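Local coordinates for protein cellulose hydrolase (Bacillus licheniformis, PDB 4YZT) that hydrolyses internal beta-1,4 linkages of cellulose as a three-module endoglucanase whose glycoside hydrolase family 5 barrel binds the glucan chain, at residues I73-D78 with V111-H116; E29-G34 with F68-I73. All blocks are in the same frame, centred on the assembly; numbering follows the deposited sequence.

Interaction 1 (I73-D78 with V111-H116); sequences IPVTWD and VVLNIH. With BGC (beta-D-glucopyranose), chain B.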
loop_
_atom_site.group_PDB
_atom_site.type_symbol
_atom_site.label_atom_id
_atom_site.label_comp_id
_atom_site.label_asym_id
_atom_site.label_seq_id
_atom_site.Cartn_x
_atom_site.Cartn_y
_atom_site.Cartn_z
ATOM N N ILE A 73 -12.870 3.390 -6.835
ATOM C CA ILE A 73 -13.125 4.776 -6.449
ATOM C C ILE A 73 -13.877 4.791 -5.129
ATOM O O ILE A 73 -15.110 4.722 -5.101
ATOM C CB ILE A 73 -13.932 5.547 -7.537
ATOM C CG1 ILE A 73 -13.219 5.478 -8.892
ATOM C CG2 ILE A 73 -14.151 7.005 -7.138
ATOM C CD1 ILE A 73 -14.066 5.960 -10.062
ATOM N N PRO A 74 -13.131 4.839 -4.018
ATOM C CA PRO A 74 -13.807 4.910 -2.720
ATOM C C PRO A 74 -14.515 6.239 -2.558
ATOM O O PRO A 74 -13.963 7.280 -2.916
ATOM C CB PRO A 74 -12.661 4.739 -1.704
ATOM C CG PRO A 74 -11.426 5.030 -2.423
ATOM C CD PRO A 74 -11.667 4.687 -3.880
ATOM N N VAL A 75 -15.737 6.199 -2.028
ATOM C CA VAL A 75 -16.519 7.417 -1.810
ATOM C C VAL A 75 -17.131 7.412 -0.412
ATOM O O VAL A 75 -17.809 6.454 -0.013
ATOM C CB VAL A 75 -17.640 7.575 -2.845
ATOM C CG1 VAL A 75 -18.477 8.812 -2.530
ATOM C CG2 VAL A 75 -17.065 7.646 -4.259
ATOM N N THR A 76 -16.869 8.475 0.334
ATOM C CA THR A 76 -17.491 8.659 1.629
ATOM C C THR A 76 -18.659 9.617 1.444
ATOM O O THR A 76 -18.472 10.774 1.055
ATOM C CB THR A 76 -16.477 9.175 2.662
ATOM O OG1 THR A 76 -15.426 8.205 2.797
ATOM C CG2 THR A 76 -17.143 9.407 4.024
ATOM N N TRP A 77 -19.871 9.124 1.691
ATOM C CA TRP A 77 -21.084 9.883 1.381
ATOM C C TRP A 77 -21.539 10.782 2.529
ATOM O O TRP A 77 -22.231 11.782 2.302
ATOM C CB TRP A 77 -22.219 8.912 0.976
ATOM C CG TRP A 77 -21.854 8.097 -0.266
ATOM C CD1 TRP A 77 -21.130 6.934 -0.301
ATOM C CD2 TRP A 77 -22.172 8.409 -1.628
ATOM N NE1 TRP A 77 -20.978 6.511 -1.601
ATOM C CE2 TRP A 77 -21.606 7.397 -2.435
ATOM C CE3 TRP A 77 -22.867 9.450 -2.246
ATOM C CZ2 TRP A 77 -21.734 7.388 -3.825
ATOM C CZ3 TRP A 77 -22.993 9.440 -3.624
ATOM C CH2 TRP A 77 -22.434 8.415 -4.398
ATOM N N ASP A 78 -21.124 10.419 3.743
ATOM C CA ASP A 78 -21.542 11.036 5.020
ATOM C C ASP A 78 -21.996 12.507 5.005
ATOM O O ASP A 78 -23.181 12.805 5.207
ATOM C CB ASP A 78 -20.387 10.887 6.021
ATOM C CG ASP A 78 -20.736 11.386 7.415
ATOM O OD1 ASP A 78 -21.795 10.987 7.952
ATOM O OD2 ASP A 78 -19.938 12.169 7.979
ATOM N N VAL A 111 -14.546 -0.479 -13.182
ATOM C CA VAL A 111 -14.573 0.527 -12.130
ATOM C C VAL A 111 -15.374 0.026 -10.927
ATOM O O VAL A 111 -16.480 -0.474 -11.106
ATOM C CB VAL A 111 -15.186 1.857 -12.643
ATOM C CG1 VAL A 111 -15.208 2.909 -11.530
ATOM C CG2 VAL A 111 -14.426 2.379 -13.880
ATOM N N VAL A 112 -14.801 0.145 -9.719
ATOM C CA VAL A 112 -15.497 -0.216 -8.488
ATOM C C VAL A 112 -15.942 1.046 -7.748
ATOM O O VAL A 112 -15.110 1.863 -7.341
ATOM C CB VAL A 112 -14.611 -1.068 -7.569
ATOM C CG1 VAL A 112 -15.302 -1.347 -6.211
ATOM C CG2 VAL A 112 -14.244 -2.370 -8.277
ATOM N N LEU A 113 -17.253 1.202 -7.578
ATOM C CA LEU A 113 -17.788 2.342 -6.836
ATOM C C LEU A 113 -18.337 1.837 -5.508
ATOM O O LEU A 113 -19.066 0.838 -5.496
ATOM C CB LEU A 113 -18.873 3.056 -7.645
ATOM C CG LEU A 113 -19.634 4.227 -6.998
ATOM C CD1 LEU A 113 -18.739 5.443 -6.788
ATOM C CD2 LEU A 113 -20.865 4.596 -7.828
ATOM N N ASN A 114 -17.997 2.494 -4.394
ATOM C CA ASN A 114 -18.454 1.965 -3.099
ATOM C C ASN A 114 -19.053 2.997 -2.160
ATOM O O ASN A 114 -19.272 4.150 -2.539
ATOM C CB ASN A 114 -17.306 1.208 -2.390
ATOM C CG ASN A 114 -16.285 2.126 -1.680
ATOM O OD1 ASN A 114 -16.455 3.344 -1.547
ATOM N ND2 ASN A 114 -15.223 1.503 -1.179
ATOM N N ILE A 115 -19.349 2.539 -0.945
ATOM C CA ILE A 115 -19.566 3.384 0.219
ATOM C C ILE A 115 -18.373 3.121 1.148
ATOM O O ILE A 115 -18.119 1.973 1.513
ATOM C CB ILE A 115 -20.897 3.063 0.931
ATOM C CG1 ILE A 115 -22.095 3.393 0.021
ATOM C CG2 ILE A 115 -20.987 3.783 2.284
ATOM C CD1 ILE A 115 -23.460 3.248 0.703
ATOM N N HIS A 116 -17.628 4.163 1.517
ATOM C CA HIS A 116 -16.352 3.941 2.179
ATOM C C HIS A 116 -16.362 4.275 3.682
ATOM O O HIS A 116 -16.802 3.448 4.500
ATOM C CB HIS A 116 -15.242 4.721 1.440
ATOM C CG HIS A 116 -13.879 4.107 1.588
ATOM N ND1 HIS A 116 -13.505 2.954 0.926
ATOM C CD2 HIS A 116 -12.823 4.454 2.363
ATOM C CE1 HIS A 116 -12.266 2.643 1.258
ATOM N NE2 HIS A 116 -11.827 3.541 2.127
HETATM C C2 BGC B . -9.145 1.295 4.506
HETATM C C3 BGC B . -8.356 2.410 3.915
HETATM C C4 BGC B . -7.157 2.703 4.703
HETATM C C5 BGC B . -6.312 1.433 4.806
HETATM C C6 BGC B . -4.987 1.576 5.504
HETATM C C1 BGC B . -8.168 0.154 4.599
HETATM O O1 BGC B . -8.714 -1.120 4.763
HETATM O O2 BGC B . -10.232 0.867 3.626
HETATM O O3 BGC B . -9.183 3.639 3.701
HETATM O O4 BGC B . -6.423 3.798 4.047
HETATM O O5 BGC B . -7.107 0.445 5.534
HETATM O O6 BGC B . -5.257 1.862 6.867
#
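Pro74 lays its CB over one face of the His116 imidazole, a CH-pi contact 3.6 Å from that carbon to the ring centroid. Followed outward, His116 CB sits 3.4 Å from Val75 O and also near Thr76 OG1, which is hydrogen-bonded to Asp42 O. With CG anti to the backbone N (chi1 -153°), the side chain then brings one ring face against Pro74. Its ND1 accepts the amide N-H of Asn114 ND2 at 3.1 Å, almost in both the ring and the amide planes, while CE1 passes near the sugar hydroxyl O2. At the tip, NE2 is hydrogen-bonded edge-on to O3 of the glucose, 3.1 Å away, with either atom a possible donor. That sugar is also held by Glu271 and Asn161.

Asn114 is a second-shell residue; its ND2 also makes a weak hydrogen bond to Glu158 OE1. Its CG lies between the backbone N and the carbonyl carbon, and from there OD1 takes the Val75 N-H at 3.0 Å. The backbone O of the same asparagine receives Trp77 NE1 at 3.1 Å, on a lone pair and in the indole plane, a nearly straight bond (173°). Ile73 pairs with Leu113 as parallel strands, Ile73 N donating to Val112 O at 2.8 Å. Ile73 CD1 packs against Val111 CG1.

Beyond the Ile73 bridge, the Asn114 side chain supplies an acceptor for Val75 N, and a backbone bond from His116 N to Val75 O follows. The bond to ND1, with Pro74 over one face, would limit the ring's rotation and keep NE2 directed at O3.

Interaction 2 (E29-G34 with F68-I73); sequences ENMSPG and FKSVRI
Phe68 meets Pro33 at about a right angle, its ring atom CD1 3.9 Å from Pro33 CG, while Pro33 O lies at the ring edge. Pro33 follows a cis peptide bond, and its carbonyl also takes the backbone N-H of Lys69 at 3.0 Å.

Lys69 carries most of the contact. Its side chain, extended beyond CG, runs along the carbonyls at the end of helix 24-31: CB lies by Asn30 O and Met31 O, and CD comes to 3.2 Å from Ser32 O. At the tip, NZ donates to Glu29 O at 2.9 Å, in the carbonyl plane, and to a water 2.8 Å away that also bonds to Ser32 O. The ammonium group would suit the partial negative charge expected at a helix C-terminus. The Glu29 carboxylate adds charge nearby, but its OE2 stays 4.1 Å from Lys69 NZ, beyond a salt bridge.

Ser70 turns OG between its backbone N and carbonyl carbon (chi1 61°), placing the hydroxyl to donate to Met31 O at 2.7 Å. Met31 CE packs on Ser70 CB at 3.7 Å. In register with Ser70 is Gly34, whose CA makes a C-H...O contact with Ser70 O.

This is the start of the first two parallel strands of a TIM barrel, 34-36 and 70-73, at its N-terminal end. Gly34 also pairs with strand 299-303, where the barrel closes, and helix 24-31 packs at this N-terminal end of the barrel strands, with Met31 on Tyr110 and Val300.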
loop_
_atom_site.group_PDB
_atom_site.type_symbol
_atom_site.label_atom_id
_atom_site.label_comp_id
_atom_site.label_asym_id
_atom_site.label_seq_id
_atom_site.Cartn_x
_atom_site.Cartn_y
_atom_site.Cartn_z
ATOM N N GLU A 29 -8.990 -11.794 -15.924
ATOM C CA GLU A 29 -8.545 -11.353 -17.251
ATOM C C GLU A 29 -8.954 -9.904 -17.531
ATOM O O GLU A 29 -8.187 -9.127 -18.112
ATOM C CB GLU A 29 -9.106 -12.280 -18.338
ATOM C CG GLU A 29 -8.886 -11.769 -19.763
ATOM C CD GLU A 29 -7.429 -11.733 -20.178
ATOM O OE1 GLU A 29 -6.596 -12.421 -19.545
ATOM O OE2 GLU A 29 -7.113 -11.007 -21.148
ATOM N N ASN A 30 -10.152 -9.529 -17.095
ATOM C CA ASN A 30 -10.654 -8.192 -17.380
ATOM C C ASN A 30 -10.177 -7.101 -16.423
ATOM O O ASN A 30 -10.057 -5.946 -16.845
ATOM C CB ASN A 30 -12.183 -8.187 -17.386
ATOM C CG ASN A 30 -12.765 -8.947 -18.559
ATOM O OD1 ASN A 30 -12.110 -9.131 -19.591
ATOM N ND2 ASN A 30 -14.011 -9.386 -18.410
ATOM N N MET A 31 -9.909 -7.446 -15.155
ATOM C CA MET A 31 -9.647 -6.419 -14.125
ATOM C C MET A 31 -8.205 -6.337 -13.561
ATOM O O MET A 31 -7.798 -5.294 -13.042
ATOM C CB MET A 31 -10.610 -6.604 -12.939
ATOM C CG MET A 31 -12.114 -6.428 -13.282
ATOM S SD MET A 31 -13.148 -6.352 -11.784
ATOM C CE MET A 31 -12.589 -4.834 -11.005
ATOM N N SER A 32 -7.430 -7.410 -13.640
ATOM C CA SER A 32 -6.114 -7.409 -12.983
ATOM C C SER A 32 -5.055 -6.758 -13.867
ATOM O O SER A 32 -4.980 -7.088 -15.050
ATOM C CB SER A 32 -5.693 -8.845 -12.633
ATOM O OG SER A 32 -4.414 -8.873 -12.028
ATOM N N PRO A 33 -4.232 -5.845 -13.315
ATOM C CA PRO A 33 -4.201 -5.289 -11.953
ATOM C C PRO A 33 -5.045 -4.033 -11.768
ATOM O O PRO A 33 -5.270 -3.281 -12.715
ATOM C CB PRO A 33 -2.723 -4.943 -11.763
ATOM C CG PRO A 33 -2.288 -4.493 -13.115
ATOM C CD PRO A 33 -3.108 -5.328 -14.120
ATOM N N GLY A 34 -5.454 -3.773 -10.531
ATOM C CA GLY A 34 -6.266 -2.606 -10.229
ATOM C C GLY A 34 -5.524 -1.581 -9.382
ATOM O O GLY A 34 -4.456 -1.870 -8.826
ATOM N N PHE A 68 -2.889 -0.209 -15.734
ATOM C CA PHE A 68 -3.910 -0.820 -14.870
ATOM C C PHE A 68 -5.178 -1.073 -15.680
ATOM O O PHE A 68 -5.525 -0.289 -16.563
ATOM C CB PHE A 68 -4.188 0.051 -13.642
ATOM C CG PHE A 68 -3.021 0.117 -12.708
ATOM C CD1 PHE A 68 -2.836 -0.872 -11.752
ATOM C CD2 PHE A 68 -2.074 1.124 -12.830
ATOM C CE1 PHE A 68 -1.738 -0.843 -10.892
ATOM C CE2 PHE A 68 -0.978 1.159 -11.976
ATOM C CZ PHE A 68 -0.817 0.168 -11.014
ATOM N N LYS A 69 -5.845 -2.188 -15.407
ATOM C CA LYS A 69 -7.082 -2.514 -16.118
ATOM C C LYS A 69 -8.330 -2.066 -15.348
ATOM O O LYS A 69 -9.415 -1.930 -15.918
ATOM C CB LYS A 69 -7.166 -4.012 -16.395
ATOM C CG LYS A 69 -6.132 -4.516 -17.389
ATOM C CD LYS A 69 -6.402 -5.978 -17.714
ATOM C CE LYS A 69 -5.333 -6.582 -18.606
ATOM N NZ LYS A 69 -5.624 -8.030 -18.836
ATOM N N SER A 70 -8.193 -1.851 -14.050
ATOM C CA SER A 70 -9.351 -1.450 -13.257
ATOM C C SER A 70 -8.979 -0.406 -12.207
ATOM O O SER A 70 -7.818 -0.294 -11.820
ATOM C CB SER A 70 -9.996 -2.671 -12.583
ATOM O OG SER A 70 -9.094 -3.308 -11.693
ATOM N N VAL A 71 -9.965 0.385 -11.792
ATOM C CA VAL A 71 -9.778 1.343 -10.719
ATOM C C VAL A 71 -10.901 1.201 -9.698
ATOM O O VAL A 71 -12.047 0.914 -10.044
ATOM C CB VAL A 71 -9.711 2.814 -11.230
ATOM C CG1 VAL A 71 -8.603 2.967 -12.276
ATOM C CG2 VAL A 71 -11.048 3.273 -11.795
ATOM N N ARG A 72 -10.544 1.381 -8.437
ATOM C CA ARG A 72 -11.516 1.457 -7.357
ATOM C C ARG A 72 -11.638 2.899 -6.904
ATOM O O ARG A 72 -10.636 3.554 -6.645
ATOM C CB ARG A 72 -11.103 0.560 -6.188
ATOM C CG ARG A 72 -11.999 0.621 -4.951
ATOM C CD ARG A 72 -11.710 -0.624 -4.134
ATOM N NE ARG A 72 -12.496 -0.842 -2.914
ATOM C CZ ARG A 72 -12.110 -0.521 -1.678
ATOM N NH1 ARG A 72 -10.970 0.140 -1.466
ATOM N NH2 ARG A 72 -12.888 -0.835 -0.638
ATOM N N ILE A 73 -12.870 3.390 -6.835
ATOM C CA ILE A 73 -13.125 4.776 -6.449
ATOM C C ILE A 73 -13.877 4.791 -5.129
ATOM O O ILE A 73 -15.110 4.722 -5.101
ATOM C CB ILE A 73 -13.932 5.547 -7.537
ATOM C CG1 ILE A 73 -13.219 5.478 -8.892
ATOM C CG2 ILE A 73 -14.151 7.005 -7.138
ATOM C CD1 ILE A 73 -14.066 5.960 -10.062
HETATM O O HOH W 1 -5.590 -9.443 -16.472
#

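How the interactions relate
Both contacts hold strand 70-73, whose last residue, Ile73, they share, but they work at opposite ends of it. Interaction 2 couples its start to the preceding first strand and a helix end, partly at the surface, with a lysine and water meeting backbone carbonyls. Interaction 1 joins its end to strand 110-114, is buried throughout and reaches the glycan through His116, relying on amide, indole and imidazole groups. The sheet continues between them through Val71 O and Val112 N, probably hydrogen-bonded. Arg72 packs against Asn114 and His116 and forms salt bridges with Glu158 and Glu271, linking the strand to the sugar-binding end.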